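Local coordinates for endoglucanase (Clostridium thermocellum, PDB 2YIK), which probably hydrolyses internal beta-1,4-glucosidic bonds of cellulose and carries bound calcium and zinc ions, at residues 259-263 with 275-279; 124-128 with 217-222. All blocks are in the same frame, centred on the assembly; numbering follows the deposited sequence.

Interaction 1: residues 259-263 with 275-279. With CA (calcium ion), chain C.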
# COMPACT_ATOMS: atom_id res chain seq x y z
N PRO A 259 20.25 5.04 -13.92
CA PRO A 259 20.21 6.39 -13.35
C PRO A 259 19.01 6.59 -12.42
O PRO A 259 17.91 6.10 -12.68
CB PRO A 259 20.16 7.28 -14.59
CG PRO A 259 21.06 6.52 -15.54
CD PRO A 259 20.55 5.09 -15.36
N LYS A 260 19.24 7.33 -11.35
CA LYS A 260 18.23 7.59 -10.33
C LYS A 260 17.28 8.75 -10.62
O LYS A 260 17.67 9.76 -11.22
CB LYS A 260 18.93 7.82 -8.99
CG LYS A 260 19.92 6.72 -8.60
CD LYS A 260 19.20 5.39 -8.33
CE LYS A 260 20.18 4.26 -8.02
NZ LYS A 260 21.01 3.89 -9.20
N GLY A 261 16.03 8.60 -10.18
CA GLY A 261 15.03 9.64 -10.37
C GLY A 261 13.64 9.09 -10.10
O GLY A 261 13.48 7.89 -9.90
N VAL A 262 12.64 9.96 -10.07
CA VAL A 262 11.28 9.50 -9.84
C VAL A 262 10.51 9.55 -11.16
O VAL A 262 10.87 10.30 -12.06
CB VAL A 262 10.54 10.38 -8.79
CG1 VAL A 262 11.30 10.36 -7.47
CG2 VAL A 262 10.39 11.81 -9.31
N VAL A 263 9.49 8.72 -11.29
CA VAL A 263 8.69 8.74 -12.50
C VAL A 263 8.05 10.14 -12.54
O VAL A 263 7.48 10.61 -11.54
CB VAL A 263 7.61 7.64 -12.47
CG1 VAL A 263 6.61 7.85 -13.60
CG2 VAL A 263 8.28 6.27 -12.63
N SER A 275 5.40 12.33 -7.01
CA SER A 275 6.41 11.70 -6.16
C SER A 275 7.53 12.63 -5.71
O SER A 275 8.19 13.25 -6.54
CB SER A 275 7.01 10.49 -6.89
OG SER A 275 7.96 9.82 -6.08
N SER A 276 7.75 12.71 -4.40
CA SER A 276 8.80 13.56 -3.85
C SER A 276 10.20 12.99 -4.07
O SER A 276 11.10 13.70 -4.50
CB SER A 276 8.58 13.78 -2.36
OG SER A 276 7.34 14.40 -2.13
N LYS A 277 10.40 11.72 -3.75
CA LYS A 277 11.72 11.12 -3.93
C LYS A 277 11.72 9.62 -4.10
O LYS A 277 10.72 8.95 -3.90
CB LYS A 277 12.63 11.49 -2.77
CG LYS A 277 12.23 10.86 -1.46
CD LYS A 277 11.02 11.58 -0.87
CE LYS A 277 10.15 10.66 0.00
NZ LYS A 277 10.33 10.87 1.48
N TRP A 278 12.89 9.09 -4.44
CA TRP A 278 13.06 7.66 -4.65
C TRP A 278 13.88 6.99 -3.56
O TRP A 278 13.80 5.78 -3.38
CB TRP A 278 13.75 7.41 -6.00
CG TRP A 278 15.13 8.03 -6.09
CD1 TRP A 278 15.44 9.25 -6.63
CD2 TRP A 278 16.37 7.46 -5.64
NE1 TRP A 278 16.80 9.47 -6.54
CE2 TRP A 278 17.39 8.39 -5.95
CE3 TRP A 278 16.71 6.26 -5.02
CZ2 TRP A 278 18.74 8.16 -5.63
CZ3 TRP A 278 18.06 6.02 -4.70
CH2 TRP A 278 19.05 6.97 -5.03
N GLN A 279 14.66 7.77 -2.82
CA GLN A 279 15.52 7.20 -1.79
C GLN A 279 14.83 6.40 -0.69
O GLN A 279 15.37 5.39 -0.23
CB GLN A 279 16.42 8.28 -1.17
CG GLN A 279 17.46 8.82 -2.15
CD GLN A 279 16.98 10.05 -2.90
OE1 GLN A 279 15.79 10.22 -3.16
NE2 GLN A 279 17.92 10.91 -3.26
CA CA C . 9.18 8.08 -2.16
O HOH W 1 5.97 12.55 -10.06
O HOH W 2 7.66 9.65 -3.56
O HOH W 3 7.05 6.69 -1.63
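Although the two loop segments run nearly antiparallel, their end-to-end directions 158° apart, no direct hydrogen bond joins them; a lysine lying on a tryptophan, a packed valine and one bridging water hold them together. The aliphatic part of K260 crosses one face of W278, with K260 CD 3.8 Å from the centroid of the six-membered ring, a CH-pi contact. A long methylene chain suits this place, since its ammonium can still reach the backbone carbonyls of E256 and N258. G261 N lies over the same face, 3.7 Å from W278 CD1. V262 fills the next gap: its CG1 is 3.5 Å from K277 C and 4.1 Å from W278 CB, near the ring plane. Water 1 bridges V263 O (2.9 Å) and S275 N (3.1 Å). Within 275-279, water 2 donates to S275 OG (2.5 Å) and binds the calcium, which takes K277 O at 2.5 Å; because the backbone carbonyl is the ligand, the lysine side chain can turn away to a salt bridge with D320. D280 and D281, in the first turn of helix 279-293, also bind the ion, so this surface loop from helix 238-257 is fastened at the start of the next helix, beside T216 and D217 of helix 216-233.

Interaction 2: residues 124-128 with 217-222; sequences GLPEA and DIISAT
Both segments are regular alpha-helix, 124-128 forming the first turn of helix 124-140 and 217-222 lying near the start of helix 216-233. Their N-to-C directions differ by only 17°, and the segment axes approach to 8.7 Å. L125 sits beside I218 (CA-CA 5.3 Å) and A128 beside T222 (5.1 Å). Small residues allow this closeness: A128 CB meets A221 CB at 3.6 Å, and at G124 a beta carbon would crowd I218 CG2. L125 (chi1 t, chi2 p) spreads its branches over the neighbouring helix, with CB 4.2 Å from I218 CG1, CD1 4.1 Å from A221 CB and CD2 3.8 Å from D217 OD2. That aspartate (chi1 p) has its carboxylate occupied by S275 OG and V263 N. T222 (chi1 m) returns its hydroxyl to its own helix, OG1 donating to I218 O at 2.9 Å. Polar linkage across the groove comes from water: water 4 donates to G124 O (3.0 Å) and T222 OG1 (2.9 Å), water 5 to A221 O (2.9 Å) and weakly to A128 O (3.3 Å). Such near-parallel, buried packing of helices is characteristic of the (alpha/alpha)6 barrel of family 9 glycoside hydrolases.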
# COMPACT_ATOMS: atom_id res chain seq x y z
N GLY A 124 0.95 3.24 -10.22
CA GLY A 124 2.00 2.43 -9.65
C GLY A 124 2.54 2.71 -8.26
O GLY A 124 2.73 1.78 -7.48
N LEU A 125 2.79 3.98 -7.94
CA LEU A 125 3.33 4.30 -6.63
C LEU A 125 2.39 3.89 -5.50
O LEU A 125 2.80 3.17 -4.60
CB LEU A 125 3.69 5.79 -6.53
CG LEU A 125 4.60 6.21 -5.37
CD1 LEU A 125 5.73 5.20 -5.18
CD2 LEU A 125 5.17 7.60 -5.64
N PRO A 126 1.12 4.34 -5.52
CA PRO A 126 0.27 3.90 -4.41
C PRO A 126 -0.14 2.42 -4.52
O PRO A 126 -0.45 1.79 -3.50
CB PRO A 126 -0.93 4.85 -4.49
CG PRO A 126 -1.01 5.19 -5.96
CD PRO A 126 0.45 5.36 -6.36
N GLU A 127 -0.15 1.86 -5.72
CA GLU A 127 -0.51 0.44 -5.89
C GLU A 127 0.54 -0.38 -5.11
O GLU A 127 0.19 -1.28 -4.34
CB GLU A 127 -0.49 0.05 -7.37
CG GLU A 127 -0.94 -1.39 -7.69
CD GLU A 127 -2.45 -1.52 -7.87
OE1 GLU A 127 -3.12 -0.51 -8.14
OE2 GLU A 127 -2.97 -2.66 -7.76
N ALA A 128 1.81 -0.07 -5.32
CA ALA A 128 2.89 -0.77 -4.63
C ALA A 128 2.88 -0.46 -3.13
O ALA A 128 3.17 -1.32 -2.32
CB ALA A 128 4.25 -0.38 -5.24
N ASP A 217 11.71 5.30 -7.93
CA ASP A 217 10.74 5.24 -6.85
C ASP A 217 9.72 4.11 -7.04
O ASP A 217 9.54 3.29 -6.13
CB ASP A 217 10.04 6.59 -6.67
CG ASP A 217 9.29 7.05 -7.91
OD1 ASP A 217 9.74 6.73 -9.03
OD2 ASP A 217 8.26 7.75 -7.77
N ILE A 218 9.08 4.04 -8.20
CA ILE A 218 8.09 2.99 -8.44
C ILE A 218 8.72 1.60 -8.55
O ILE A 218 8.16 0.63 -8.05
CB ILE A 218 7.25 3.25 -9.73
CG1 ILE A 218 6.29 4.42 -9.52
CG2 ILE A 218 6.44 2.02 -10.08
CD1 ILE A 218 6.97 5.74 -9.57
N ILE A 219 9.88 1.50 -9.20
CA ILE A 219 10.56 0.22 -9.35
C ILE A 219 10.88 -0.34 -7.96
O ILE A 219 10.61 -1.51 -7.67
CB ILE A 219 11.89 0.35 -10.17
CG1 ILE A 219 11.61 0.54 -11.67
CG2 ILE A 219 12.68 -0.94 -10.07
CD1 ILE A 219 10.46 1.42 -11.96
N SER A 220 11.43 0.50 -7.09
CA SER A 220 11.79 0.10 -5.73
C SER A 220 10.56 -0.22 -4.88
O SER A 220 10.56 -1.19 -4.13
CB SER A 220 12.61 1.19 -5.05
OG SER A 220 13.85 1.38 -5.72
N ALA A 221 9.52 0.61 -4.99
CA ALA A 221 8.31 0.39 -4.21
C ALA A 221 7.76 -0.98 -4.57
O ALA A 221 7.31 -1.72 -3.69
CB ALA A 221 7.27 1.47 -4.51
N THR A 222 7.82 -1.33 -5.85
CA THR A 222 7.33 -2.62 -6.31
C THR A 222 8.21 -3.77 -5.83
O THR A 222 7.70 -4.81 -5.40
CB THR A 222 7.21 -2.68 -7.85
OG1 THR A 222 6.39 -1.60 -8.30
CG2 THR A 222 6.57 -4.00 -8.28
O HOH W 4 3.91 -0.44 -9.13
O HOH W 5 6.20 -0.22 -1.50

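Overall arrangement
Along the chain the contacts come in series: helices 124-140 and 216-233 pack in interaction 2, then, after helix 238-257, the loop that leads to helix 279-293 folds on itself in interaction 1. Their centres are 11 Å apart, one at the surface and the other in the interior. D217 joins them, its OD2 2.7 Å from S275 OG and its OD1 3.0 Å from V263 N, both probable hydrogen bonds, while V263 CG2 packs 3.4 Å from I218 CD1. Through these two bonds one carboxylate connects the beginning of a barrel helix to both arms of the loop; the D217 side chain lies about 5 Å from the calcium, too far to be a ligand.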